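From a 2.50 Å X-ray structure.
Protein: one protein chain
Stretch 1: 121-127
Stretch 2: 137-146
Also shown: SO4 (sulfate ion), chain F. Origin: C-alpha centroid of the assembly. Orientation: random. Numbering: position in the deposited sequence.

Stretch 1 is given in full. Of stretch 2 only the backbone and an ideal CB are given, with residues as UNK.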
# COMPACT_ATOMS: atom_id res chain seq x y z
N MET B 121 -24.40 -13.43 11.59
CA MET B 121 -23.42 -12.50 11.05
C MET B 121 -22.53 -13.25 10.04
O MET B 121 -22.21 -14.42 10.24
CB MET B 121 -22.59 -11.88 12.18
CG MET B 121 -23.41 -11.33 13.33
SD MET B 121 -24.12 -9.73 12.97
CE MET B 121 -25.37 -9.61 14.25
N PRO B 122 -22.10 -12.58 8.97
CA PRO B 122 -21.40 -13.28 7.89
C PRO B 122 -19.90 -13.54 8.16
O PRO B 122 -19.12 -13.71 7.24
CB PRO B 122 -21.58 -12.34 6.71
CG PRO B 122 -21.52 -10.96 7.37
CD PRO B 122 -22.14 -11.12 8.75
N TRP B 123 -19.50 -13.56 9.42
CA TRP B 123 -18.13 -13.92 9.75
C TRP B 123 -18.10 -14.60 11.09
O TRP B 123 -19.11 -14.70 11.77
CB TRP B 123 -17.21 -12.70 9.76
CG TRP B 123 -17.51 -11.73 10.83
CD1 TRP B 123 -18.59 -10.90 10.92
CD2 TRP B 123 -16.69 -11.45 11.98
NE1 TRP B 123 -18.51 -10.13 12.06
CE2 TRP B 123 -17.35 -10.45 12.73
CE3 TRP B 123 -15.48 -11.97 12.45
CZ2 TRP B 123 -16.83 -9.94 13.93
CZ3 TRP B 123 -14.97 -11.46 13.65
CH2 TRP B 123 -15.64 -10.46 14.37
N ARG B 124 -16.92 -15.06 11.47
CA ARG B 124 -16.79 -16.04 12.52
C ARG B 124 -15.32 -16.17 12.91
O ARG B 124 -14.45 -16.26 12.04
CB ARG B 124 -17.36 -17.37 12.03
CG ARG B 124 -17.15 -18.53 12.92
CD ARG B 124 -17.35 -19.81 12.14
NE ARG B 124 -18.68 -19.90 11.56
CZ ARG B 124 -18.93 -20.40 10.35
NH1 ARG B 124 -17.91 -20.87 9.62
NH2 ARG B 124 -20.17 -20.44 9.89
N CYS B 125 -15.04 -16.15 14.20
CA CYS B 125 -13.67 -16.26 14.64
C CYS B 125 -13.54 -17.31 15.74
O CYS B 125 -14.51 -17.59 16.44
CB CYS B 125 -13.15 -14.90 15.11
SG CYS B 125 -14.11 -14.09 16.41
N GLU B 126 -12.35 -17.89 15.86
CA GLU B 126 -12.05 -18.76 16.99
C GLU B 126 -10.58 -18.63 17.39
O GLU B 126 -9.71 -18.36 16.57
CB GLU B 126 -12.41 -20.23 16.68
CG GLU B 126 -12.86 -21.03 17.91
CD GLU B 126 -13.36 -22.46 17.58
OE1 GLU B 126 -12.91 -23.04 16.57
OE2 GLU B 126 -14.18 -23.01 18.35
N LEU B 127 -10.31 -18.81 18.67
CA LEU B 127 -8.95 -18.71 19.14
C LEU B 127 -8.52 -20.05 19.72
O LEU B 127 -9.13 -20.57 20.66
CB LEU B 127 -8.82 -17.60 20.18
CG LEU B 127 -7.39 -17.32 20.67
CD1 LEU B 127 -6.50 -16.85 19.53
CD2 LEU B 127 -7.41 -16.29 21.80
N UNK B 137 -5.19 -17.62 15.78
CA UNK B 137 -6.48 -16.98 15.54
C UNK B 137 -7.01 -17.39 14.16
O UNK B 137 -6.33 -17.27 13.15
CB UNK B 137 -6.36 -15.46 15.64
N UNK B 138 -8.23 -17.90 14.14
CA UNK B 138 -8.87 -18.32 12.91
C UNK B 138 -10.06 -17.41 12.57
O UNK B 138 -10.99 -17.25 13.39
CB UNK B 138 -9.33 -19.78 13.03
N UNK B 139 -10.02 -16.79 11.39
CA UNK B 139 -11.12 -15.94 10.91
C UNK B 139 -11.70 -16.43 9.59
O UNK B 139 -10.98 -16.68 8.62
CB UNK B 139 -10.64 -14.50 10.75
N UNK B 140 -13.02 -16.57 9.55
CA UNK B 140 -13.73 -16.99 8.35
C UNK B 140 -14.78 -15.95 7.98
O UNK B 140 -15.60 -15.57 8.81
CB UNK B 140 -14.38 -18.36 8.55
N UNK B 141 -14.76 -15.48 6.73
CA UNK B 141 -15.78 -14.54 6.27
C UNK B 141 -16.54 -15.11 5.07
O UNK B 141 -15.95 -15.64 4.13
CB UNK B 141 -15.14 -13.20 5.90
N UNK B 142 -17.86 -15.02 5.10
CA UNK B 142 -18.66 -15.41 3.95
C UNK B 142 -18.48 -14.41 2.78
O UNK B 142 -18.41 -13.19 2.99
CB UNK B 142 -20.13 -15.51 4.35
N UNK B 143 -18.44 -14.94 1.56
CA UNK B 143 -18.22 -14.13 0.37
C UNK B 143 -19.30 -13.09 0.07
O UNK B 143 -19.08 -12.20 -0.77
CB UNK B 143 -18.08 -15.06 -0.84
N UNK B 144 -20.44 -13.17 0.76
CA UNK B 144 -21.44 -12.12 0.66
C UNK B 144 -20.93 -10.82 1.31
O UNK B 144 -21.48 -9.73 1.08
CB UNK B 144 -22.75 -12.57 1.32
N UNK B 145 -19.87 -10.94 2.10
CA UNK B 145 -19.41 -9.82 2.92
C UNK B 145 -18.00 -9.37 2.58
O UNK B 145 -17.60 -8.27 2.97
CB UNK B 145 -19.48 -10.20 4.40
N UNK B 146 -17.23 -10.20 1.88
CA UNK B 146 -15.83 -9.88 1.65
C UNK B 146 -15.27 -10.47 0.36
O UNK B 146 -15.53 -11.62 0.03
CB UNK B 146 -15.00 -10.37 2.83
S SO4 F . -23.07 -20.96 0.80
O1 SO4 F . -23.86 -19.79 1.19
O2 SO4 F . -22.98 -21.87 1.94
O3 SO4 F . -23.74 -21.66 -0.31
O4 SO4 F . -21.73 -20.52 0.39

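Strand 137-142 runs antiparallel to strand 123-127, the axes approaching to 4.7 Å. Being extended, it sends the side chains of 137-141 alternately to the face carrying Trp-123, Cys-125 and Leu-127 and the face carrying Arg-124 and Glu-126.

Position 137 is a non-hydrogen-bonded partner of Leu-127, with its ideal CB 4.1 Å from Leu-127 CD1. That methyl favours an apolar residue; leucine, isoleucine, valine or methionine would suit. The residue is Leu-137 (chi1 t, chi2 p), whose CD1 reaches 3.3 Å from Glu-126 O.

At position 138 the backbone pairs with Glu-126 in both directions: 138 N donates to Glu-126 O (2.9 Å), and Glu-126 N donates to 138 O (2.9 Å). CB lies 3.8 Å from Glu-126 O, while the glutamate carboxylate leads away, so small, polar or beta-branched residues would all serve. Ser-138 is found, with chi1 t.

Position 139 returns to the face of Cys-125, its CB 5.0 Å from Cys-125 CB. Extended angles (-121/129) and this apolar neighbour suit valine, isoleucine or leucine. Val-139 places CG2 4.3 Å from Cys-125 CB.

Position 140 lies beside Arg-124, to whose O its N donates a hydrogen bond of 2.9 Å. The long arginine chain on this face could accommodate a threonine or valine, or an acidic partner. Thr-140 (chi1 m) sets CG2 4.2 Å from Arg-124 NH1, obliquely to the guanidinium; OG1 is satisfied elsewhere in the structure.

At position 141 the CB lies 4.2 Å from Pro-122 O and 4.4 Å from Trp-123 CB; with the indole leading away, the side chain of Trp-123 offers chiefly its methylene, enough for a beta-branched apolar residue. Val-141 brings CG2 to 4.0 Å from Trp-123 CB.

At position 142 the N donates to Pro-122 O (2.8 Å), but CB points sideways, leaving many residues possible; the sulfate beyond favours a donor. His-142 gives a hydrogen bond from NE2 to sulfate O1 (2.9 Å) and a weak one to O4 (3.3 Å). Its ND1 accepts a hydrogen bond from the N of 144 (3.0 Å).

Position 143 points away and is permissive; Arg-143 makes no contact with stretch 1. Position 144 points sideways, and an apolar chain could reach the proline: Ile-144 CG2 lies 4.0 Å from Pro-122 CB. At 145, CB is already 3.7 Å from Pro-122 CG, so a small residue suffices, and Ala-145 packs there by its methyl. Position 146 is out of reach; it is Ala-146.

Stretch 2 (137-146) LSVTVHRIAA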
# COMPACT_ATOMS: atom_id res chain seq x y z
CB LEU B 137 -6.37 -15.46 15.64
CG LEU B 137 -7.71 -14.77 15.36
CD1 LEU B 137 -8.75 -15.23 16.38
CD2 LEU B 137 -7.57 -13.26 15.33
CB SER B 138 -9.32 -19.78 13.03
OG SER B 138 -10.15 -20.16 11.96
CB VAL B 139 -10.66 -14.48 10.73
CG1 VAL B 139 -11.76 -13.64 10.06
CG2 VAL B 139 -10.29 -13.90 12.09
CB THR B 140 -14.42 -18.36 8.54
OG1 THR B 140 -13.45 -19.36 8.85
CG2 THR B 140 -15.14 -18.76 7.28
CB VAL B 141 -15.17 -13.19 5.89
CG1 VAL B 141 -16.26 -12.23 5.51
CG2 VAL B 141 -14.32 -12.62 7.03
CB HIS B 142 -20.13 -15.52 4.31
CG HIS B 142 -20.93 -16.25 3.29
ND1 HIS B 142 -21.34 -15.67 2.11
CD2 HIS B 142 -21.36 -17.54 3.25
CE1 HIS B 142 -22.00 -16.57 1.40
NE2 HIS B 142 -22.03 -17.71 2.07
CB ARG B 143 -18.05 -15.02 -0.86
CG ARG B 143 -16.69 -15.66 -0.89
CD ARG B 143 -16.31 -16.06 -2.28
NE ARG B 143 -15.18 -15.27 -2.77
CZ ARG B 143 -13.92 -15.62 -2.58
NH1 ARG B 143 -13.63 -16.73 -1.90
NH2 ARG B 143 -12.94 -14.86 -3.06
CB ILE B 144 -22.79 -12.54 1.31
CG1 ILE B 144 -23.96 -11.71 0.74
CG2 ILE B 144 -22.73 -12.47 2.85
CD1 ILE B 144 -25.33 -12.12 1.29
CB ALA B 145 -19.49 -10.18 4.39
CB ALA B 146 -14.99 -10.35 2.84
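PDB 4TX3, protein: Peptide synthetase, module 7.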